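Local coordinates for protein sulfide-quinone reductase (Aquifex aeolicus, PDB 3HYW) that catalyses the FAD-dependent oxidation of hydrogen sulfide by a quinone at the membrane, building polysulfide chains on active-site cysteines, at residues Ala63-Lys68 / Trp391-Gly396; Glu138-Pro143 / Lys172-Arg177; Met166-Leu171 / Ala211-Asp216. All blocks are in the same frame, centred on the assembly; numbering follows the deposited sequence.

Contact 1 joins distant parts of the sequence: the loop before strand 71-74, an outer strand of the five-stranded parallel sheet, meets the end of helix 376-395. The segments of contacts 2 and 3 fall between them in sequence, alternating in the order 138-143, 166-171, 172-177 and 211-216. These two contacts share helix 158-173, lie beside the mixed sheet that holds strands 146-150, 182-185 and 216-218, and have centres 12 Å apart; I176 N of contact 2 probably hydrogen-bonds to L171 O of contact 3. Contact 1 is centred about 40 Å from both. Its V393 side chain is about 10 Å from the bound FAD, whereas the other two lie away from the known sites and touch a second subunit of the trimer.

Contact 1: residues Ala63-Lys68 / Trp391-Gly396; sequences APLLPK and WKVRNG. With SO4 (sulfate ion), chain M.
L65 drives its forked end into the backbone of the last turn of helix 376-395, one methyl against each of two successive carbonyl oxygens. CD1 sits 3.5 Å from R394 O, and CD2 lies at the same distance from V393 O. The fork gets there because CG stands anti to the backbone N (chi1 178°), which turns the branch toward the helix end. Beside the carbonyls, the CD2 methyl also approaches V393 CG1 at 4.2 Å, a looser apolar touch. V60 of strand 59-61 packs against L65, V393 and R394 alike, and Y19 of helix 12-24 touches L65 while its hydroxyl hydrogen-bonds V393 O.

The long side chain of R394 starts away from L65, bends at chi3 (-61°) and offers the edge of its guanidinium to a sulfate, probably taken from the crystallisation liquor. Sulfate O2 lies in the guanidinium plane and is held twice, by NE of R394 at 2.6 Å with an N-H...O angle of 148° and by NH2 of R394 at 2.8 Å. A weak third bond joins R394 NE to sulfate O1. W391, one turn earlier, brings its indole alongside the anion, CD1 of W391 standing 3.2 Å from sulfate O2 in an oblique approach. Sharing O2 between two N-H groups probably steadies the rotation of the guanidinium in the crystal.

Past R394, the chain leaves the helix at G396, whose positive phi marks a Schellman motif. Contact 1 joins the 63-68 loop, the tail of helix 376-395 and, through Y19, helix 12-24. The C-terminal helix 376-395, which carries the FAD ligand K382, thus packs against the Rossmann-type fold, whose helix 12-24 follows the glycine-rich FAD-binding turn G9-G13.

Contact 2: residues Glu138-Pro143 / Lys172-Arg177; sequences ELYANP and KKRGIR
Y140 and R174 form the dense part of this contact, the guanidinium lying flat on the phenol ring with the two planes only 9° apart. Their centres are 3.9 Å from each other, and the overlap is shifted: NE of R174 stands over the middle of the ring, while CZ of R174 comes within 3.4 Å of Y140 CD1. The cation-pi contact is therefore off-centre, CZ lying 32° from the ring normal. CD of R174 covers the same face more squarely, its CH-pi contact running 3.9 Å to the centroid of the Y140 ring. A chain extended from CG to NE lays methylene and guanidinium together across the ring.

I176 adds the second close touch. Its CD1 methyl rests 3.8 Å from Y140 CA and is equally near Y140 O, so it packs on the helix backbone more than on the ring. Its CG1 lies between the backbone N and the carbonyl carbon (chi1 58°), a crowded position that directs the methyl to helix 126-141. Just before it, G175 with positive phi ends helix 158-173 in a Schellman motif.

The remainder is looser. P143 CB stays 4.9 Å from I176 CD1, and the proline leans on K179 and V180 instead; R174 itself is exposed although one face of its guanidinium is laid on the ring. Y140 is anchored more deeply, touching L167, E170 and L171 of helix 158-173.

R174 NE also forms a salt bridge with E170 OE2. Chemically, then, the arginine is shared between a carboxylate and an aromatic face: the carboxylate probably offsets its charge and steadies its rotation, and the flat stack, with the I176 methyl beside it, joins the ends of helices 126-141 and 158-173 at the surface.

Contact 3: residues Met166-Leu171 / Ala211-Asp216; sequences MLHYEL and AERNID
A Schellman motif ends helix 202-212, with N214 at its positive-phi position, and the turn it makes packs on H168 of helix 158-173. R213 lies across the imidazole at about a right angle. Its CB stands over one face, 3.8 Å from the centroid of the H168 ring and 19° off the normal, a CH-pi contact; CG of R213 reaches H168 NE2 at 3.4 Å. With its own CG anti to the backbone N (chi1 165°), H168 projects its ring from the helix into the turn, where CE1 of H168 is also 3.4 Å from R213 O. I215 adds a lighter touch, its CD1 methyl 4.2 Å from H168 CB. The ring is tethered at ND1 by a hydrogen bond from R177 NH1. Replacing H168 by an alanine would remove the ring, which is likely to leave the R213 methylenes without their face and R177 NH1 without this acceptor. M182 of strand 182-185 touches both H168 and I215, and D216 bonds through its backbone to M182 and F184. The turn thus leads from helix 202-212 into strand 216-218 at the margin of the mixed sheet, with helix 158-173 alongside and helix 126-141 beyond.

Contact 1: residues Ala63-Lys68 / Trp391-Gly396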
loop_
_atom_site.group_PDB
_atom_site.type_symbol
_atom_site.label_atom_id
_atom_site.label_comp_id
_atom_site.label_asym_id
_atom_site.label_seq_id
_atom_site.Cartn_x
_atom_site.Cartn_y
_atom_site.Cartn_z
ATOM N N ALA A 63 -7.415 21.899 44.969
ATOM C CA ALA A 63 -7.854 22.682 46.130
ATOM C C ALA A 63 -6.831 23.719 46.600
ATOM O O ALA A 63 -7.207 24.858 46.870
ATOM C CB ALA A 63 -8.279 21.774 47.281
ATOM N N PRO A 64 -5.540 23.340 46.707
ATOM C CA PRO A 64 -4.601 24.398 47.104
ATOM C C PRO A 64 -4.156 25.299 45.950
ATOM O O PRO A 64 -3.556 26.347 46.189
ATOM C CB PRO A 64 -3.407 23.623 47.670
ATOM C CG PRO A 64 -3.465 22.285 47.022
ATOM C CD PRO A 64 -4.867 22.037 46.533
ATOM N N LEU A 65 -4.465 24.900 44.722
ATOM C CA LEU A 65 -3.996 25.602 43.537
ATOM C C LEU A 65 -4.959 26.688 43.043
ATOM O O LEU A 65 -4.554 27.830 42.852
ATOM C CB LEU A 65 -3.715 24.600 42.413
ATOM C CG LEU A 65 -3.253 25.189 41.080
ATOM C CD1 LEU A 65 -1.835 25.741 41.197
ATOM C CD2 LEU A 65 -3.346 24.142 40.011
ATOM N N LEU A 66 -6.225 26.328 42.842
ATOM C CA LEU A 66 -7.188 27.229 42.190
ATOM C C LEU A 66 -7.472 28.583 42.886
ATOM O O LEU A 66 -7.655 29.578 42.190
ATOM C CB LEU A 66 -8.480 26.487 41.806
ATOM C CG LEU A 66 -8.282 25.278 40.879
ATOM C CD1 LEU A 66 -9.609 24.613 40.541
ATOM C CD2 LEU A 66 -7.542 25.668 39.604
ATOM N N PRO A 67 -7.498 28.628 44.244
ATOM C CA PRO A 67 -7.616 29.916 44.963
ATOM C C PRO A 67 -6.517 30.937 44.628
ATOM O O PRO A 67 -6.772 32.140 44.660
ATOM C CB PRO A 67 -7.517 29.505 46.436
ATOM C CG PRO A 67 -8.001 28.102 46.453
ATOM C CD PRO A 67 -7.474 27.498 45.190
ATOM N N LYS A 68 -5.321 30.454 44.297
ATOM C CA LYS A 68 -4.211 31.319 43.875
ATOM C C LYS A 68 -4.553 32.105 42.608
ATOM O O LYS A 68 -3.950 33.148 42.333
ATOM C CB LYS A 68 -2.939 30.493 43.662
ATOM C CG LYS A 68 -2.411 29.866 44.944
ATOM C CD LYS A 68 -1.147 29.068 44.714
ATOM C CE LYS A 68 -0.535 28.653 46.043
ATOM N NZ LYS A 68 0.805 28.017 45.870
ATOM N N TRP A 391 2.902 22.187 33.717
ATOM C CA TRP A 391 3.383 23.494 34.160
ATOM C C TRP A 391 2.284 24.562 34.006
ATOM O O TRP A 391 2.043 25.354 34.921
ATOM C CB TRP A 391 4.654 23.902 33.399
ATOM C CG TRP A 391 5.180 25.207 33.863
ATOM C CD1 TRP A 391 6.052 25.424 34.895
ATOM C CD2 TRP A 391 4.847 26.495 33.340
ATOM N NE1 TRP A 391 6.283 26.773 35.040
ATOM C CE2 TRP A 391 5.557 27.450 34.098
ATOM C CE3 TRP A 391 4.018 26.936 32.300
ATOM C CZ2 TRP A 391 5.463 28.822 33.847
ATOM C CZ3 TRP A 391 3.930 28.298 32.053
ATOM C CH2 TRP A 391 4.646 29.221 32.821
ATOM N N LYS A 392 1.624 24.565 32.848
ATOM C CA LYS A 392 0.559 25.530 32.545
ATOM C C LYS A 392 -0.609 25.440 33.526
ATOM O O LYS A 392 -1.139 26.465 33.950
ATOM C CB LYS A 392 0.049 25.339 31.113
ATOM C CG LYS A 392 0.988 25.867 30.047
ATOM C CD LYS A 392 0.252 26.102 28.742
ATOM C CE LYS A 392 -0.169 24.800 28.088
ATOM N NZ LYS A 392 -1.051 25.086 26.946
ATOM N N VAL A 393 -0.988 24.216 33.890
ATOM C CA VAL A 393 -2.009 23.991 34.920
ATOM C C VAL A 393 -1.580 24.621 36.249
ATOM O O VAL A 393 -2.359 25.329 36.897
ATOM C CB VAL A 393 -2.334 22.468 35.091
ATOM C CG1 VAL A 393 -3.327 22.234 36.233
ATOM C CG2 VAL A 393 -2.878 21.887 33.792
ATOM N N ARG A 394 -0.326 24.398 36.618
ATOM C CA ARG A 394 0.218 24.888 37.880
ATOM C C ARG A 394 0.473 26.393 37.907
ATOM O O ARG A 394 0.587 26.983 38.974
ATOM C CB ARG A 394 1.492 24.121 38.243
ATOM C CG ARG A 394 1.239 22.654 38.592
ATOM C CD ARG A 394 2.446 22.024 39.277
ATOM N NE ARG A 394 3.621 22.051 38.409
ATOM C CZ ARG A 394 4.019 21.044 37.635
ATOM N NH1 ARG A 394 3.361 19.890 37.634
ATOM N NH2 ARG A 394 5.098 21.190 36.875
ATOM N N ASN A 395 0.538 27.013 36.733
ATOM C CA ASN A 395 0.900 28.419 36.655
ATOM C C ASN A 395 -0.191 29.367 36.148
ATOM O O ASN A 395 0.048 30.565 35.999
ATOM C CB ASN A 395 2.234 28.590 35.926
ATOM C CG ASN A 395 3.403 28.053 36.743
ATOM O OD1 ASN A 395 3.655 26.848 36.772
ATOM N ND2 ASN A 395 4.096 28.944 37.438
ATOM N N GLY A 396 -1.386 28.830 35.900
ATOM C CA GLY A 396 -2.581 29.654 35.735
ATOM C C GLY A 396 -2.836 30.225 34.358
ATOM O O GLY A 396 -3.630 31.144 34.208
HETATM S S SO4 M . 5.873 24.494 38.811
HETATM O O1 SO4 M . 5.086 24.113 39.977
HETATM O O2 SO4 M . 5.340 23.839 37.623
HETATM O O3 SO4 M . 5.828 25.940 38.632
HETATM O O4 SO4 M . 7.248 24.062 38.994
#

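Contact 2: residues Glu138-Pro143 / Lys172-Arg177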
loop_
_atom_site.group_PDB
_atom_site.type_symbol
_atom_site.label_atom_id
_atom_site.label_comp_id
_atom_site.label_asym_id
_atom_site.label_seq_id
_atom_site.Cartn_x
_atom_site.Cartn_y
_atom_site.Cartn_z
ATOM N N GLU A 138 1.152 -9.613 35.447
ATOM C CA GLU A 138 0.713 -11.006 35.303
ATOM C C GLU A 138 0.970 -11.566 33.892
ATOM O O GLU A 138 1.231 -12.759 33.727
ATOM C CB GLU A 138 -0.775 -11.104 35.664
ATOM C CG GLU A 138 -1.358 -12.518 35.701
ATOM C CD GLU A 138 -2.881 -12.541 35.870
ATOM O OE1 GLU A 138 -3.477 -11.485 36.197
ATOM O OE2 GLU A 138 -3.482 -13.627 35.678
ATOM N N LEU A 139 0.887 -10.706 32.881
ATOM C CA LEU A 139 1.180 -11.103 31.505
ATOM C C LEU A 139 2.669 -11.382 31.281
ATOM O O LEU A 139 3.028 -12.340 30.596
ATOM C CB LEU A 139 0.680 -10.051 30.513
ATOM C CG LEU A 139 1.084 -10.236 29.046
ATOM C CD1 LEU A 139 0.296 -11.380 28.387
ATOM C CD2 LEU A 139 0.922 -8.934 28.283
ATOM N N TYR A 140 3.529 -10.545 31.858
ATOM C CA TYR A 140 4.979 -10.720 31.740
ATOM C C TYR A 140 5.436 -12.009 32.430
ATOM O O TYR A 140 6.333 -12.700 31.939
ATOM C CB TYR A 140 5.741 -9.524 32.330
ATOM C CG TYR A 140 5.289 -8.150 31.868
ATOM C CD1 TYR A 140 5.137 -7.109 32.786
ATOM C CD2 TYR A 140 5.026 -7.883 30.519
ATOM C CE1 TYR A 140 4.735 -5.834 32.379
ATOM C CE2 TYR A 140 4.614 -6.610 30.101
ATOM C CZ TYR A 140 4.471 -5.596 31.037
ATOM O OH TYR A 140 4.073 -4.340 30.639
ATOM N N ALA A 141 4.809 -12.313 33.567
ATOM C CA ALA A 141 5.081 -13.525 34.334
ATOM C C ALA A 141 4.628 -14.775 33.577
ATOM O O ALA A 141 5.352 -15.768 33.513
ATOM C CB ALA A 141 4.399 -13.446 35.695
ATOM N N ASN A 142 3.427 -14.708 33.004
ATOM C CA ASN A 142 2.860 -15.817 32.246
ATOM C C ASN A 142 2.396 -15.365 30.865
ATOM O O ASN A 142 1.214 -15.063 30.672
ATOM C CB ASN A 142 1.725 -16.474 33.033
ATOM C CG ASN A 142 2.218 -17.162 34.293
ATOM O OD1 ASN A 142 2.917 -18.177 34.229
ATOM N ND2 ASN A 142 1.862 -16.608 35.448
ATOM N N PRO A 143 3.333 -15.303 29.898
ATOM C CA PRO A 143 3.046 -14.754 28.567
ATOM C C PRO A 143 2.002 -15.562 27.790
ATOM O O PRO A 143 1.979 -16.791 27.861
ATOM C CB PRO A 143 4.408 -14.804 27.864
ATOM C CG PRO A 143 5.170 -15.864 28.585
ATOM C CD PRO A 143 4.733 -15.754 30.011
ATOM N N LYS A 172 9.532 -6.427 24.081
ATOM C CA LYS A 172 10.830 -6.523 23.416
ATOM C C LYS A 172 11.973 -6.125 24.361
ATOM O O LYS A 172 13.075 -6.673 24.281
ATOM C CB LYS A 172 10.832 -5.657 22.157
ATOM C CG LYS A 172 11.791 -6.122 21.070
ATOM C CD LYS A 172 11.485 -5.429 19.746
ATOM C CE LYS A 172 12.684 -5.501 18.817
ATOM N NZ LYS A 172 12.372 -5.000 17.446
ATOM N N LYS A 173 11.693 -5.177 25.254
ATOM C CA LYS A 173 12.627 -4.771 26.308
ATOM C C LYS A 173 12.880 -5.942 27.267
ATOM O O LYS A 173 14.021 -6.209 27.652
ATOM C CB LYS A 173 12.068 -3.546 27.053
ATOM C CG LYS A 173 12.963 -2.955 28.132
ATOM C CD LYS A 173 12.353 -1.680 28.720
ATOM C CE LYS A 173 13.086 -1.229 29.984
ATOM N NZ LYS A 173 14.574 -1.179 29.809
ATOM N N ARG A 174 11.806 -6.643 27.623
ATOM C CA ARG A 174 11.867 -7.786 28.527
ATOM C C ARG A 174 12.319 -9.069 27.811
ATOM O O ARG A 174 12.524 -10.107 28.448
ATOM C CB ARG A 174 10.506 -7.996 29.204
ATOM C CG ARG A 174 10.136 -6.906 30.209
ATOM C CD ARG A 174 8.688 -7.027 30.663
ATOM N NE ARG A 174 8.353 -6.057 31.706
ATOM C CZ ARG A 174 8.408 -6.296 33.017
ATOM N NH1 ARG A 174 8.779 -7.485 33.473
ATOM N NH2 ARG A 174 8.082 -5.339 33.876
ATOM N N GLY A 175 12.472 -8.983 26.489
ATOM C CA GLY A 175 12.909 -10.110 25.663
ATOM C C GLY A 175 11.911 -11.252 25.588
ATOM O O GLY A 175 12.295 -12.403 25.397
ATOM N N ILE A 176 10.626 -10.932 25.728
ATOM C CA ILE A 176 9.567 -11.945 25.721
ATOM C C ILE A 176 8.496 -11.712 24.645
ATOM O O ILE A 176 7.422 -12.321 24.688
ATOM C CB ILE A 176 8.898 -12.100 27.122
ATOM C CG1 ILE A 176 8.300 -10.770 27.600
ATOM C CG2 ILE A 176 9.900 -12.675 28.135
ATOM C CD1 ILE A 176 7.261 -10.912 28.705
ATOM N N ARG A 177 8.792 -10.839 23.683
ATOM C CA ARG A 177 7.853 -10.546 22.592
ATOM C C ARG A 177 7.587 -11.779 21.710
ATOM O O ARG A 177 6.484 -11.947 21.181
ATOM C CB ARG A 177 8.327 -9.339 21.757
ATOM C CG ARG A 177 7.422 -8.973 20.568
ATOM C CD ARG A 177 6.029 -8.513 20.998
ATOM N NE ARG A 177 4.979 -9.339 20.399
ATOM C CZ ARG A 177 4.390 -9.116 19.225
ATOM N NH1 ARG A 177 4.720 -8.070 18.479
ATOM N NH2 ARG A 177 3.454 -9.951 18.800
#

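Contact 3: residues Met166-Leu171 / Ala211-Asp216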
loop_
_atom_site.group_PDB
_atom_site.type_symbol
_atom_site.label_atom_id
_atom_site.label_comp_id
_atom_site.label_asym_id
_atom_site.label_seq_id
_atom_site.Cartn_x
_atom_site.Cartn_y
_atom_site.Cartn_z
ATOM N N MET A 166 3.338 0.510 22.670
ATOM C CA MET A 166 4.065 0.627 23.942
ATOM C C MET A 166 4.295 -0.740 24.573
ATOM O O MET A 166 5.378 -1.017 25.087
ATOM C CB MET A 166 3.294 1.512 24.931
ATOM C CG MET A 166 3.277 2.980 24.578
ATOM S SD MET A 166 2.402 3.964 25.815
ATOM C CE MET A 166 2.708 5.577 25.165
ATOM N N LEU A 167 3.259 -1.575 24.547
ATOM C CA LEU A 167 3.338 -2.925 25.083
ATOM C C LEU A 167 4.320 -3.781 24.279
ATOM O O LEU A 167 5.146 -4.472 24.861
ATOM C CB LEU A 167 1.951 -3.574 25.143
ATOM C CG LEU A 167 1.846 -4.968 25.779
ATOM C CD1 LEU A 167 2.457 -4.991 27.190
ATOM C CD2 LEU A 167 0.404 -5.447 25.797
ATOM N N HIS A 168 4.239 -3.713 22.951
ATOM C CA HIS A 168 5.237 -4.348 22.076
ATOM C C HIS A 168 6.668 -3.948 22.467
ATOM O O HIS A 168 7.553 -4.800 22.580
ATOM C CB HIS A 168 4.979 -3.997 20.601
ATOM C CG HIS A 168 6.134 -4.309 19.700
ATOM N ND1 HIS A 168 6.404 -5.584 19.250
ATOM C CD2 HIS A 168 7.105 -3.516 19.184
ATOM C CE1 HIS A 168 7.484 -5.563 18.490
ATOM N NE2 HIS A 168 7.930 -4.320 18.434
ATOM N N TYR A 169 6.878 -2.645 22.651
ATOM C CA TYR A 169 8.167 -2.099 23.060
ATOM C C TYR A 169 8.625 -2.713 24.386
ATOM O O TYR A 169 9.754 -3.192 24.494
ATOM C CB TYR A 169 8.097 -0.567 23.159
ATOM C CG TYR A 169 9.338 0.071 23.749
ATOM C CD1 TYR A 169 10.443 0.367 22.950
ATOM C CD2 TYR A 169 9.405 0.385 25.106
ATOM C CE1 TYR A 169 11.591 0.952 23.492
ATOM C CE2 TYR A 169 10.551 0.976 25.656
ATOM C CZ TYR A 169 11.630 1.256 24.842
ATOM O OH TYR A 169 12.753 1.836 25.382
ATOM N N GLU A 170 7.733 -2.709 25.375
ATOM C CA GLU A 170 8.018 -3.264 26.700
ATOM C C GLU A 170 8.371 -4.750 26.646
ATOM O O GLU A 170 9.325 -5.189 27.291
ATOM C CB GLU A 170 6.830 -3.029 27.642
ATOM C CG GLU A 170 7.001 -3.577 29.065
ATOM C CD GLU A 170 8.034 -2.818 29.897
ATOM O OE1 GLU A 170 8.234 -1.601 29.671
ATOM O OE2 GLU A 170 8.637 -3.449 30.791
ATOM N N LEU A 171 7.599 -5.516 25.873
ATOM C CA LEU A 171 7.828 -6.953 25.732
ATOM C C LEU A 171 9.175 -7.241 25.072
ATOM O O LEU A 171 9.876 -8.172 25.465
ATOM C CB LEU A 171 6.676 -7.620 24.962
ATOM C CG LEU A 171 5.280 -7.541 25.607
ATOM C CD1 LEU A 171 4.176 -7.902 24.619
ATOM C CD2 LEU A 171 5.190 -8.414 26.857
ATOM N N ALA A 211 2.831 -4.300 10.648
ATOM C CA ALA A 211 3.562 -5.343 9.923
ATOM C C ALA A 211 5.027 -5.434 10.359
ATOM O O ALA A 211 5.533 -6.529 10.600
ATOM C CB ALA A 211 3.463 -5.126 8.415
ATOM N N GLU A 212 5.700 -4.287 10.462
ATOM C CA GLU A 212 7.111 -4.248 10.880
ATOM C C GLU A 212 7.317 -4.770 12.303
ATOM O O GLU A 212 8.380 -5.286 12.624
ATOM C CB GLU A 212 7.684 -2.830 10.755
ATOM C CG GLU A 212 8.050 -2.422 9.321
ATOM C CD GLU A 212 7.719 -0.963 8.999
ATOM O OE1 GLU A 212 7.573 -0.142 9.939
ATOM O OE2 GLU A 212 7.594 -0.637 7.794
ATOM N N ARG A 213 6.295 -4.643 13.143
ATOM C CA ARG A 213 6.398 -5.042 14.547
ATOM C C ARG A 213 5.572 -6.281 14.885
ATOM O O ARG A 213 5.380 -6.602 16.060
ATOM C CB ARG A 213 6.000 -3.881 15.454
ATOM C CG ARG A 213 7.023 -2.769 15.507
ATOM C CD ARG A 213 6.320 -1.432 15.686
ATOM N NE ARG A 213 7.229 -0.300 15.862
ATOM C CZ ARG A 213 8.090 0.155 14.952
ATOM N NH1 ARG A 213 8.215 -0.437 13.760
ATOM N NH2 ARG A 213 8.842 1.213 15.241
ATOM N N ASN A 214 5.090 -6.960 13.850
ATOM C CA ASN A 214 4.334 -8.208 13.989
ATOM C C ASN A 214 3.094 -8.069 14.885
ATOM O O ASN A 214 2.880 -8.853 15.812
ATOM C CB ASN A 214 5.257 -9.342 14.457
ATOM C CG ASN A 214 4.710 -10.715 14.138
ATOM O OD1 ASN A 214 4.028 -10.917 13.133
ATOM N ND2 ASN A 214 5.013 -11.668 14.992
ATOM N N ILE A 215 2.288 -7.052 14.604
ATOM C CA ILE A 215 1.006 -6.888 15.273
ATOM C C ILE A 215 -0.075 -7.247 14.281
ATOM O O ILE A 215 -0.290 -6.531 13.302
ATOM C CB ILE A 215 0.770 -5.431 15.761
ATOM C CG1 ILE A 215 1.982 -4.893 16.535
ATOM C CG2 ILE A 215 -0.551 -5.330 16.549
ATOM C CD1 ILE A 215 2.244 -5.572 17.856
ATOM N N ASP A 216 -0.737 -8.371 14.528
ATOM C CA ASP A 216 -1.824 -8.819 13.679
ATOM C C ASP A 216 -3.038 -7.946 13.931
ATOM O O ASP A 216 -3.163 -7.335 14.996
ATOM C CB ASP A 216 -2.142 -10.289 13.953
ATOM C CG ASP A 216 -1.019 -11.209 13.530
ATOM O OD1 ASP A 216 -0.564 -11.106 12.366
ATOM O OD2 ASP A 216 -0.583 -12.032 14.358
#